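Local coordinates for protein SnoK (Streptomyces nogalater, PDB 5EPA) that acts as a non-heme iron and 2-oxoglutarate dependent carbocyclase in the biosynthesis of nogalamycin, at residues A245-P249 against L259-L265. Numbering follows the deposited sequence.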
loop_
_atom_site.group_PDB
_atom_site.type_symbol
_atom_site.label_atom_id
_atom_site.label_comp_id
_atom_site.label_asym_id
_atom_site.label_seq_id
_atom_site.Cartn_x
_atom_site.Cartn_y
_atom_site.Cartn_z
ATOM N N ALA A 245 -11.205 13.352 0.682
ATOM C CA ALA A 245 -10.332 13.321 1.864
ATOM C C ALA A 245 -9.730 14.661 2.233
ATOM O O ALA A 245 -9.396 15.462 1.361
ATOM C CB ALA A 245 -9.211 12.351 1.655
ATOM N N THR A 246 -9.633 14.912 3.539
ATOM C CA THR A 246 -9.073 16.143 4.069
ATOM C C THR A 246 -7.896 15.872 4.980
ATOM O O THR A 246 -7.700 14.721 5.434
ATOM C CB THR A 246 -10.100 16.955 4.854
ATOM O OG1 THR A 246 -10.558 16.212 5.974
ATOM C CG2 THR A 246 -11.291 17.364 3.970
ATOM N N TYR A 247 -7.113 16.930 5.260
ATOM C CA TYR A 247 -5.843 16.807 6.001
ATOM C C TYR A 247 -6.048 16.766 7.532
ATOM O O TYR A 247 -6.829 17.515 8.109
ATOM C CB TYR A 247 -4.885 17.934 5.649
ATOM C CG TYR A 247 -3.705 18.044 6.560
ATOM C CD1 TYR A 247 -2.904 16.948 6.831
ATOM C CD2 TYR A 247 -3.411 19.230 7.187
ATOM C CE1 TYR A 247 -1.838 17.038 7.707
ATOM C CE2 TYR A 247 -2.343 19.344 8.049
ATOM C CZ TYR A 247 -1.573 18.237 8.317
ATOM O OH TYR A 247 -0.506 18.385 9.159
ATOM N N ARG A 248 -5.410 15.781 8.141
ATOM C CA ARG A 248 -5.457 15.607 9.598
ATOM C C ARG A 248 -4.056 15.403 10.132
ATOM O O ARG A 248 -3.415 14.412 9.742
ATOM C CB ARG A 248 -6.300 14.366 9.967
ATOM C CG ARG A 248 -6.500 14.234 11.452
ATOM C CD ARG A 248 -7.104 12.894 11.822
ATOM N NE ARG A 248 -7.375 12.849 13.255
ATOM C CZ ARG A 248 -8.111 11.917 13.858
ATOM N NH1 ARG A 248 -8.600 10.869 13.180
ATOM N NH2 ARG A 248 -8.321 12.025 15.171
ATOM N N PRO A 249 -3.592 16.300 11.005
ATOM C CA PRO A 249 -2.210 16.241 11.433
ATOM C C PRO A 249 -1.875 14.943 12.119
ATOM O O PRO A 249 -2.692 14.382 12.857
ATOM C CB PRO A 249 -2.094 17.365 12.436
ATOM C CG PRO A 249 -3.080 18.346 11.974
ATOM C CD PRO A 249 -4.234 17.530 11.459
ATOM N N LEU A 259 -0.458 22.738 3.912
ATOM C CA LEU A 259 -1.900 22.616 4.205
ATOM C C LEU A 259 -2.263 22.957 5.653
ATOM O O LEU A 259 -1.449 22.826 6.559
ATOM C CB LEU A 259 -2.401 21.204 3.915
ATOM C CG LEU A 259 -2.199 20.637 2.527
ATOM C CD1 LEU A 259 -2.759 19.226 2.538
ATOM C CD2 LEU A 259 -2.885 21.457 1.461
ATOM N N SER A 260 -3.502 23.382 5.841
ATOM C CA SER A 260 -4.076 23.563 7.171
ATOM C C SER A 260 -5.029 22.413 7.489
ATOM O O SER A 260 -5.655 21.849 6.590
ATOM C CB SER A 260 -4.862 24.880 7.238
ATOM O OG SER A 260 -4.035 25.986 7.031
ATOM N N PRO A 261 -5.176 22.077 8.775
ATOM C CA PRO A 261 -6.116 21.019 9.156
ATOM C C PRO A 261 -7.502 21.185 8.554
ATOM O O PRO A 261 -8.049 22.301 8.572
ATOM C CB PRO A 261 -6.209 21.174 10.675
ATOM C CG PRO A 261 -4.872 21.714 11.064
ATOM C CD PRO A 261 -4.381 22.551 9.923
ATOM N N GLY A 262 -8.050 20.105 8.006
ATOM C CA GLY A 262 -9.359 20.147 7.380
ATOM C C GLY A 262 -9.347 20.543 5.908
ATOM O O GLY A 262 -10.359 20.444 5.233
ATOM N N ASP A 263 -8.208 21.033 5.413
ATOM C CA ASP A 263 -8.087 21.363 4.011
ATOM C C ASP A 263 -8.239 20.101 3.152
ATOM O O ASP A 263 -7.709 19.053 3.469
ATOM C CB ASP A 263 -6.728 22.008 3.667
ATOM C CG ASP A 263 -6.650 23.474 4.008
ATOM O OD1 ASP A 263 -7.637 24.056 4.491
ATOM O OD2 ASP A 263 -5.553 24.031 3.811
ATOM N N PRO A 264 -8.934 20.245 2.012
ATOM C CA PRO A 264 -9.022 19.128 1.124
ATOM C C PRO A 264 -7.689 18.904 0.416
ATOM O O PRO A 264 -6.962 19.858 0.181
ATOM C CB PRO A 264 -10.114 19.542 0.149
ATOM C CG PRO A 264 -10.069 21.020 0.125
ATOM C CD PRO A 264 -9.638 21.442 1.492
ATOM N N LEU A 265 -7.404 17.650 0.085
ATOM C CA LEU A 265 -6.251 17.304 -0.721
ATOM C C LEU A 265 -6.706 17.169 -2.167
ATOM O O LEU A 265 -7.400 16.237 -2.544
ATOM C CB LEU A 265 -5.605 16.015 -0.231
ATOM C CG LEU A 265 -4.799 16.107 1.076
ATOM C CD1 LEU A 265 -5.666 16.278 2.302
ATOM C CD2 LEU A 265 -3.944 14.857 1.243
#
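Tyr247 lays one edge of its ring against the turn of 259-265: CD2 stands 3.5 Å from Ser260 O, which lies near the ring plane, and 4.0 Å from Leu259 CB. With CG anti to the backbone N (chi1 168°), the ring comes beside Pro261, CE2 near its CD, and its OH is hydrogen-bonded to Asp253. The backbone of Tyr247 is gripped too. Tyr247 N donates to Asp263 O (2.8 Å) and Tyr247 O accepts from Gly262 N in a nearly straight bond, while Leu265 N reaches Ala245 O at 3.2 Å. Leu265 brings CD1 to 3.4 Å from Tyr247 N; on Thr246, CG2 rests 3.5 Å from Gly262 O. Ser260 to Asp263 form a type II turn, whose third residue, Gly262, has a positive phi (87°) at which a CB would jam against Pro261 O, and Asp263 OD2 accepts Ser260 N from above the carboxylate plane. Without the ring, as with an alanine here, a gap is likely to open beside Leu259 and Pro261, and Asp253 would probably lose its hydroxyl partner. Far from the iron site, three main-chain bonds thus set the alignment, and the Tyr247 ring and Leu265 CD1 add apolar contacts around them.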